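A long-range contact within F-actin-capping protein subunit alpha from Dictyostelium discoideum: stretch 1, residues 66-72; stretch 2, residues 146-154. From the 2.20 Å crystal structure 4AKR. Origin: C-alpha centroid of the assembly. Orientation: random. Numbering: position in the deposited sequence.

Stretch 1 (66-72) ALITKEG
Stretch 2, residues 146-154: IKITVCIST

The two stretches are held together by the packing of three side chains of 66-72 against side chains and backbone of the strand 146-154, a small, largely apolar contact with one loose charge pair and no hydrogen bond across it, in which 277 Å² is buried, both sides summed.

Stretch 2 is extended throughout, with phi between -104° and -146° and psi between 119° and 137°, so its side chains alternate. Lys147, Thr149, Cys151 and Ser153 direct their CA-CB bonds toward stretch 1, whereas Ile148, Ile152 and Thr154 point away. Stretch 1 enters as a strand at Ala66 (-150/171) and Leu67 (-113/146), stays extended through Ile68 (-105/108) and Thr69 (-135/169), and then turns through Lys70 (-77/-29), Glu71 (-72/-20) and Gly72 (-106/2). Leu67, Thr69 and Glu71 point toward stretch 2. The chains run in opposite directions: the CA atoms of Leu67 and Ser153 are 7.9 Å apart, and those of Glu71 and Thr149 are 7.8 Å apart, a spacing filled by side chains.

Leu67, in the m,t rotamer, and Glu71 contribute almost equally from stretch 1. Leu67 CD1 lies 3.8 Å from the carbonyl O of Cys151 and touches both inward-facing residues, at 4.0 Å from Cys151 CB and 4.3 Å from Ser153 CB; Leu67 CD2 adds a contact to Ser153 CB at 4.1 Å. The apolar methyls of the leucine suit this buried position. Ser153 (chi1 t) offers its CB to the leucine, while its hydroxyl is hydrogen-bonded elsewhere in the structure.

Next along, Thr69 (chi1 p) sets its CG2 4.4 Å from the SG of Cys151 (chi1 m), a loose apolar approach. Thr69 OG1 and the backbone O of Thr69 both accept weak hydrogen bonds from Gly72 N, at 3.0 Å and 3.5 Å. Cys151, compact and buried, faces both Leu67 and Thr69.

At the more exposed end, Glu71 (chi1 t, chi2 p, chi3 26°) uses its aliphatic portion first, with CG 3.9 Å from CB of the buried Thr149 (chi1 m). Its carboxylate continues toward Lys147, whose t,t,p,t side chain brings NZ to 4.4 Å from Glu71 OE2. This separation is beyond a salt bridge, but the opposite charges can still attract each other, and both residues are partly exposed, so neither charge is sealed in the apolar part of the contact.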

ATOM      1  N   ALA A  66     -11.542  25.069   3.585  1.00 16.22           N
ATOM      2  CA  ALA A  66     -12.212  24.762   2.322  1.00 15.33           C
ATOM      3  C   ALA A  66     -11.507  23.595   1.635  1.00 15.70           C
ATOM      4  O   ALA A  66     -10.427  23.165   2.057  1.00 15.25           O
ATOM      5  CB  ALA A  66     -12.215  25.975   1.406  1.00 14.11           C
ATOM      6  N   LEU A  67     -12.122  23.086   0.574  1.00 14.57           N
ATOM      7  CA  LEU A  67     -11.551  21.982  -0.174  1.00 14.86           C
ATOM      8  C   LEU A  67     -11.131  22.379  -1.590  1.00 15.55           C
ATOM      9  O   LEU A  67     -11.759  23.224  -2.219  1.00 12.52           O
ATOM     10  CB  LEU A  67     -12.555  20.829  -0.268  1.00 14.02           C
ATOM     11  CG  LEU A  67     -12.978  20.077   0.998  1.00 14.23           C
ATOM     12  CD1 LEU A  67     -13.829  18.870   0.599  1.00 11.63           C
ATOM     13  CD2 LEU A  67     -11.747  19.609   1.766  1.00 10.51           C
ATOM     14  N   ILE A  68     -10.057  21.758  -2.069  1.00 16.72           N
ATOM     15  CA  ILE A  68      -9.569  21.967  -3.427  1.00 18.76           C
ATOM     16  C   ILE A  68      -9.993  20.697  -4.176  1.00 20.59           C
ATOM     17  O   ILE A  68      -9.424  19.622  -3.953  1.00 20.27           O
ATOM     18  CB  ILE A  68      -8.029  22.086  -3.481  1.00 18.91           C
ATOM     19  CG1 ILE A  68      -7.560  23.320  -2.698  1.00 15.73           C
ATOM     20  CG2 ILE A  68      -7.569  22.144  -4.932  1.00 19.58           C
ATOM     21  CD1 ILE A  68      -8.142  24.627  -3.187  1.00 16.75           C
ATOM     22  N   THR A  69     -10.993  20.820  -5.046  1.00 20.28           N
ATOM     23  CA  THR A  69     -11.506  19.673  -5.799  1.00 21.16           C
ATOM     24  C   THR A  69     -11.703  20.013  -7.266  1.00 21.07           C
ATOM     25  O   THR A  69     -11.643  21.178  -7.650  1.00 21.83           O
ATOM     26  CB  THR A  69     -12.870  19.228  -5.266  1.00 21.44           C
ATOM     27  OG1 THR A  69     -13.872  20.155  -5.711  1.00 21.61           O
ATOM     28  CG2 THR A  69     -12.859  19.185  -3.736  1.00 19.38           C
ATOM     29  N   LYS A  70     -11.947  18.995  -8.084  1.00 20.99           N
ATOM     30  CA  LYS A  70     -12.162  19.222  -9.510  1.00 21.73           C
ATOM     31  C   LYS A  70     -13.564  19.764  -9.711  1.00 21.99           C
ATOM     32  O   LYS A  70     -13.817  20.499 -10.660  1.00 22.04           O
ATOM     33  CB  LYS A  70     -12.011  17.929 -10.311  1.00 22.98           C
ATOM     34  CG  LYS A  70     -10.626  17.297 -10.257  1.00 26.18           C
ATOM     35  CD  LYS A  70     -10.582  16.005 -11.074  1.00 28.31           C
ATOM     36  CE  LYS A  70      -9.285  15.224 -10.851  1.00 30.31           C
ATOM     37  NZ  LYS A  70      -9.270  13.955 -11.645  1.00 33.33           N
ATOM     38  N   GLU A  71     -14.477  19.401  -8.815  1.00 21.91           N
ATOM     39  CA  GLU A  71     -15.851  19.869  -8.934  1.00 24.40           C
ATOM     40  C   GLU A  71     -15.991  21.351  -8.611  1.00 24.49           C
ATOM     41  O   GLU A  71     -16.971  21.979  -9.005  1.00 25.44           O
ATOM     42  CB  GLU A  71     -16.789  19.068  -8.035  1.00 26.06           C
ATOM     43  CG  GLU A  71     -18.251  19.465  -8.226  1.00 29.79           C
ATOM     44  CD  GLU A  71     -18.737  19.251  -9.651  1.00 31.71           C
ATOM     45  OE1 GLU A  71     -18.171  18.387 -10.360  1.00 34.10           O
ATOM     46  OE2 GLU A  71     -19.693  19.939 -10.064  1.00 31.49           O
ATOM     47  N   GLY A  72     -15.020  21.906  -7.895  1.00 23.99           N
ATOM     48  CA  GLY A  72     -15.078  23.318  -7.562  1.00 23.97           C
ATOM     49  C   GLY A  72     -14.096  24.120  -8.396  1.00 25.83           C
ATOM     50  O   GLY A  72     -13.964  25.336  -8.232  1.00 25.91           O
ATOM     51  N   ILE A 146     -31.607  19.404 -11.085  1.00 25.03           N
ATOM     52  CA  ILE A 146     -30.479  19.901 -10.296  1.00 23.07           C
ATOM     53  C   ILE A 146     -29.507  18.835  -9.800  1.00 21.72           C
ATOM     54  O   ILE A 146     -29.914  17.782  -9.302  1.00 21.38           O
ATOM     55  CB  ILE A 146     -30.964  20.668  -9.046  1.00 23.39           C
ATOM     56  CG1 ILE A 146     -31.733  21.918  -9.470  1.00 24.35           C
ATOM     57  CG2 ILE A 146     -29.769  21.036  -8.162  1.00 21.74           C
ATOM     58  CD1 ILE A 146     -32.486  22.580  -8.339  1.00 24.51           C
ATOM     59  N   LYS A 147     -28.217  19.125  -9.924  1.00 19.70           N
ATOM     60  CA  LYS A 147     -27.200  18.214  -9.434  1.00 19.97           C
ATOM     61  C   LYS A 147     -26.455  18.867  -8.267  1.00 20.18           C
ATOM     62  O   LYS A 147     -25.844  19.924  -8.418  1.00 19.48           O
ATOM     63  CB  LYS A 147     -26.199  17.846 -10.532  1.00 18.39           C
ATOM     64  CG  LYS A 147     -25.056  16.978 -10.003  1.00 20.57           C
ATOM     65  CD  LYS A 147     -24.066  16.538 -11.081  1.00 21.21           C
ATOM     66  CE  LYS A 147     -23.239  17.697 -11.603  1.00 20.87           C
ATOM     67  NZ  LYS A 147     -22.144  17.230 -12.499  1.00 19.94           N
ATOM     68  N   ILE A 148     -26.525  18.244  -7.095  1.00 20.48           N
ATOM     69  CA  ILE A 148     -25.826  18.759  -5.922  1.00 19.59           C
ATOM     70  C   ILE A 148     -24.707  17.790  -5.603  1.00 19.54           C
ATOM     71  O   ILE A 148     -24.963  16.621  -5.347  1.00 20.40           O
ATOM     72  CB  ILE A 148     -26.759  18.859  -4.694  1.00 20.36           C
ATOM     73  CG1 ILE A 148     -27.917  19.812  -5.003  1.00 18.22           C
ATOM     74  CG2 ILE A 148     -25.971  19.337  -3.472  1.00 17.50           C
ATOM     75  CD1 ILE A 148     -27.473  21.191  -5.448  1.00 18.37           C
ATOM     76  N   THR A 149     -23.468  18.272  -5.636  1.00 19.55           N
ATOM     77  CA  THR A 149     -22.312  17.433  -5.355  1.00 18.64           C
ATOM     78  C   THR A 149     -21.735  17.687  -3.963  1.00 18.28           C
ATOM     79  O   THR A 149     -21.339  18.809  -3.638  1.00 19.31           O
ATOM     80  CB  THR A 149     -21.204  17.661  -6.399  1.00 20.82           C
ATOM     81  OG1 THR A 149     -21.752  17.514  -7.714  1.00 23.81           O
ATOM     82  CG2 THR A 149     -20.085  16.648  -6.214  1.00 20.60           C
ATOM     83  N   VAL A 150     -21.687  16.636  -3.149  1.00 15.97           N
ATOM     84  CA  VAL A 150     -21.166  16.714  -1.791  1.00 13.63           C
ATOM     85  C   VAL A 150     -19.807  16.022  -1.672  1.00 16.20           C
ATOM     86  O   VAL A 150     -19.677  14.826  -1.951  1.00 16.66           O
ATOM     87  CB  VAL A 150     -22.119  16.048  -0.788  1.00 10.35           C
ATOM     88  CG1 VAL A 150     -21.635  16.290   0.621  1.00  7.14           C
ATOM     89  CG2 VAL A 150     -23.522  16.576  -0.971  1.00 11.65           C
ATOM     90  N   CYS A 151     -18.803  16.781  -1.249  1.00 15.29           N
ATOM     91  CA  CYS A 151     -17.458  16.260  -1.079  1.00 15.94           C
ATOM     92  C   CYS A 151     -17.060  16.327   0.391  1.00 16.23           C
ATOM     93  O   CYS A 151     -17.295  17.330   1.057  1.00 16.28           O
ATOM     94  CB  CYS A 151     -16.456  17.087  -1.888  1.00 16.12           C
ATOM     95  SG  CYS A 151     -16.765  17.198  -3.665  1.00 20.03           S
ATOM     96  N   ILE A 152     -16.471  15.251   0.892  1.00 16.87           N
ATOM     97  CA  ILE A 152     -15.999  15.202   2.272  1.00 18.30           C
ATOM     98  C   ILE A 152     -14.588  14.634   2.218  1.00 19.22           C
ATOM     99  O   ILE A 152     -14.343  13.646   1.522  1.00 19.29           O
ATOM    100  CB  ILE A 152     -16.877  14.290   3.162  1.00 19.16           C
ATOM    101  CG1 ILE A 152     -18.334  14.776   3.118  1.00 20.16           C
ATOM    102  CG2 ILE A 152     -16.339  14.294   4.592  1.00 15.88           C
ATOM    103  CD1 ILE A 152     -19.247  14.149   4.149  1.00 19.35           C
ATOM    104  N   SER A 153     -13.655  15.260   2.928  1.00 18.13           N
ATOM    105  CA  SER A 153     -12.279  14.785   2.910  1.00 16.88           C
ATOM    106  C   SER A 153     -11.606  15.007   4.250  1.00 17.99           C
ATOM    107  O   SER A 153     -11.598  16.119   4.773  1.00 16.29           O
ATOM    108  CB  SER A 153     -11.485  15.499   1.812  1.00 17.63           C
ATOM    109  OG  SER A 153     -10.263  14.822   1.554  1.00 18.50           O
ATOM    110  N   THR A 154     -11.030  13.942   4.799  1.00 17.15           N
ATOM    111  CA  THR A 154     -10.364  14.031   6.083  1.00 17.98           C
ATOM    112  C   THR A 154      -9.152  13.117   6.112  1.00 19.02           C
ATOM    113  O   THR A 154      -9.213  11.972   5.672  1.00 18.15           O
ATOM    114  CB  THR A 154     -11.312  13.643   7.235  1.00 18.75           C
ATOM    115  OG1 THR A 154     -10.643  13.846   8.484  1.00 19.52           O
ATOM    116  CG2 THR A 154     -11.734  12.176   7.118  1.00 17.38           C
TER